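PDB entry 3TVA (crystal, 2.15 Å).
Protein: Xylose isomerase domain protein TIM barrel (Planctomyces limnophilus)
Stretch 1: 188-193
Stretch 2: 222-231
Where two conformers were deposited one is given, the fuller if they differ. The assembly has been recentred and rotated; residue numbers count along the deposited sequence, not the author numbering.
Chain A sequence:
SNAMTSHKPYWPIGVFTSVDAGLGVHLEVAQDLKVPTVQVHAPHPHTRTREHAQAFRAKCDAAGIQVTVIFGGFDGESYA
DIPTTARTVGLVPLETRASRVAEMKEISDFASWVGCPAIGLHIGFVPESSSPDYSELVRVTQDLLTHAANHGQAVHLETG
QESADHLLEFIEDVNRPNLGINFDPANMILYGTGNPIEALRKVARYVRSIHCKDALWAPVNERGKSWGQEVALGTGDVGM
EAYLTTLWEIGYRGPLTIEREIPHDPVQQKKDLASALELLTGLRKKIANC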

# COMPACT_ATOMS: atom_id res chain seq x y z
N MSE A 188 -5.85 -8.63 -4.47
CA MSE A 188 -6.04 -10.07 -4.54
C MSE A 188 -7.04 -10.49 -5.61
O MSE A 188 -6.97 -11.60 -6.13
CB MSE A 188 -6.46 -10.62 -3.19
CG MSE A 188 -5.37 -10.50 -2.17
SE MSE A 188 -5.94 -11.55 -0.66
CE MSE A 188 -5.69 -13.35 -1.41
N ILE A 189 -7.95 -9.58 -5.94
CA ILE A 189 -8.84 -9.81 -7.06
C ILE A 189 -8.10 -9.61 -8.38
O ILE A 189 -8.30 -10.35 -9.34
CB ILE A 189 -10.08 -8.91 -6.97
CG1 ILE A 189 -10.88 -9.30 -5.73
CG2 ILE A 189 -10.92 -9.03 -8.22
CD1 ILE A 189 -12.15 -8.50 -5.53
N LEU A 190 -7.24 -8.60 -8.43
CA LEU A 190 -6.48 -8.30 -9.63
C LEU A 190 -5.55 -9.47 -9.98
O LEU A 190 -5.52 -9.93 -11.12
CB LEU A 190 -5.71 -6.99 -9.48
CG LEU A 190 -6.58 -5.73 -9.43
CD1 LEU A 190 -5.76 -4.51 -9.02
CD2 LEU A 190 -7.26 -5.48 -10.79
N TYR A 191 -4.83 -9.98 -8.98
CA TYR A 191 -4.00 -11.17 -9.18
C TYR A 191 -4.80 -12.46 -9.33
O TYR A 191 -4.27 -13.47 -9.78
CB TYR A 191 -3.01 -11.34 -8.03
CG TYR A 191 -1.90 -10.32 -8.03
CD1 TYR A 191 -0.86 -10.40 -8.94
CD2 TYR A 191 -1.89 -9.28 -7.12
CE1 TYR A 191 0.16 -9.46 -8.95
CE2 TYR A 191 -0.89 -8.33 -7.12
CZ TYR A 191 0.14 -8.43 -8.03
OH TYR A 191 1.13 -7.48 -8.00
N GLY A 192 -6.08 -12.44 -8.95
CA GLY A 192 -6.93 -13.61 -9.06
C GLY A 192 -6.61 -14.72 -8.07
O GLY A 192 -6.90 -15.89 -8.29
N THR A 193 -5.98 -14.36 -6.96
CA THR A 193 -5.50 -15.34 -6.01
C THR A 193 -6.53 -15.96 -5.04
O THR A 193 -6.61 -17.19 -4.92
CB THR A 193 -4.35 -14.77 -5.21
OG1 THR A 193 -4.76 -13.51 -4.67
CG2 THR A 193 -3.20 -14.53 -6.14
N GLU A 222 -9.14 -17.39 -16.61
CA GLU A 222 -8.04 -16.42 -16.75
C GLU A 222 -7.44 -15.92 -15.42
O GLU A 222 -6.51 -15.11 -15.42
CB GLU A 222 -8.47 -15.23 -17.61
CG GLU A 222 -8.80 -15.60 -19.05
CD GLU A 222 -9.21 -14.39 -19.88
OE1 GLU A 222 -8.83 -13.26 -19.52
OE2 GLU A 222 -9.93 -14.58 -20.89
N ARG A 223 -7.97 -16.37 -14.29
CA ARG A 223 -7.49 -15.87 -13.01
C ARG A 223 -6.04 -16.26 -12.75
O ARG A 223 -5.66 -17.41 -12.96
CB ARG A 223 -8.41 -16.31 -11.87
CG ARG A 223 -9.78 -15.73 -12.04
CD ARG A 223 -10.70 -15.96 -10.87
NE ARG A 223 -12.05 -15.56 -11.25
CZ ARG A 223 -13.12 -15.67 -10.48
NH1 ARG A 223 -13.00 -16.16 -9.25
NH2 ARG A 223 -14.30 -15.29 -10.94
N GLY A 224 -5.23 -15.30 -12.31
CA GLY A 224 -3.81 -15.54 -12.12
C GLY A 224 -3.04 -15.53 -13.43
O GLY A 224 -1.83 -15.74 -13.46
N LYS A 225 -3.75 -15.30 -14.53
CA LYS A 225 -3.12 -15.23 -15.85
C LYS A 225 -3.32 -13.85 -16.47
O LYS A 225 -2.35 -13.17 -16.81
CB LYS A 225 -3.58 -16.37 -16.75
CG LYS A 225 -3.11 -17.73 -16.23
CD LYS A 225 -3.34 -18.84 -17.23
CE LYS A 225 -4.81 -19.04 -17.45
NZ LYS A 225 -5.12 -20.23 -18.29
N SER A 226 -4.57 -13.47 -16.67
CA SER A 226 -4.91 -12.10 -17.03
C SER A 226 -5.26 -11.28 -15.78
O SER A 226 -5.84 -11.80 -14.82
CB SER A 226 -6.09 -12.07 -17.99
OG SER A 226 -5.84 -12.93 -19.10
N TRP A 227 -4.87 -10.01 -15.79
CA TRP A 227 -5.25 -9.09 -14.72
C TRP A 227 -6.77 -9.05 -14.62
O TRP A 227 -7.46 -9.14 -15.63
CB TRP A 227 -4.78 -7.67 -15.05
CG TRP A 227 -3.31 -7.37 -14.85
CD1 TRP A 227 -2.42 -6.91 -15.81
CD2 TRP A 227 -2.56 -7.45 -13.63
NE1 TRP A 227 -1.18 -6.72 -15.25
CE2 TRP A 227 -1.24 -7.05 -13.92
CE3 TRP A 227 -2.88 -7.84 -12.32
CZ2 TRP A 227 -0.24 -7.02 -12.95
CZ3 TRP A 227 -1.89 -7.81 -11.35
CH2 TRP A 227 -0.58 -7.40 -11.67
N GLY A 228 -7.30 -8.88 -13.41
CA GLY A 228 -8.67 -8.42 -13.26
C GLY A 228 -8.71 -6.94 -13.64
O GLY A 228 -7.74 -6.39 -14.15
N GLN A 229 -9.84 -6.28 -13.39
CA GLN A 229 -9.98 -4.89 -13.81
C GLN A 229 -10.29 -3.98 -12.62
O GLN A 229 -11.26 -4.20 -11.91
CB GLN A 229 -11.12 -4.77 -14.83
CG GLN A 229 -11.38 -3.34 -15.30
CD GLN A 229 -12.69 -3.21 -16.09
OE1 GLN A 229 -13.42 -4.18 -16.30
NE2 GLN A 229 -12.99 -1.98 -16.52
N GLU A 230 -9.47 -2.95 -12.42
CA GLU A 230 -9.74 -2.01 -11.33
C GLU A 230 -10.90 -1.10 -11.74
O GLU A 230 -10.96 -0.67 -12.88
CB GLU A 230 -8.51 -1.17 -10.99
CG GLU A 230 -8.73 -0.29 -9.77
CD GLU A 230 -7.64 0.75 -9.54
OE1 GLU A 230 -6.50 0.55 -10.02
OE2 GLU A 230 -7.93 1.78 -8.88
N VAL A 231 -11.82 -0.84 -10.81
CA VAL A 231 -12.98 -0.00 -11.09
C VAL A 231 -13.24 0.96 -9.93
O VAL A 231 -12.66 0.79 -8.85
CB VAL A 231 -14.25 -0.86 -11.33
CG1 VAL A 231 -14.12 -1.67 -12.61
CG2 VAL A 231 -14.51 -1.77 -10.13
O HOH W 1 -6.32 -12.32 -12.28

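The contact joins the end of a helix in the first stretch to a loop that leads into a strand in the second, and Leu190, Trp227 and Tyr191 cover most of the surface. Leu190 contributes through both its backbone and its side chain. Its carbonyl, in the last turn of the helix, accepts a nearly linear hydrogen bond from the backbone of Gly228 (Gly228 N to Leu190 O, 3.1 Å). A water donates to the same oxygen, Leu190 O, at 2.8 Å and to Ser226 O at 2.6 Å, and accepts from Gly224 N at 3.2 Å, so it links the helix end to two points of the loop.

The leucine side chain extends along the following backbone, with Leu190 CD2 3.7 Å from both Gln229 N and Glu230 N. Its CB lies against the indole (Leu190 CB to Trp227 CE3, 4.1 Å). Tyr191 points its CA-to-CB bond away, yet its ring returns to meet Trp227 obliquely, with planes at 59° and Tyr191 CE1 3.5 Å from Trp227 CH2.

Beyond the aromatic pair the backbones close in at glycines. Gly224 CA makes a CA-H...O contact with Tyr191 O at 3.2 Å. Gly192, with positive phi, has no room for a CB, which would clash with Gly224 N and Arg223 CB.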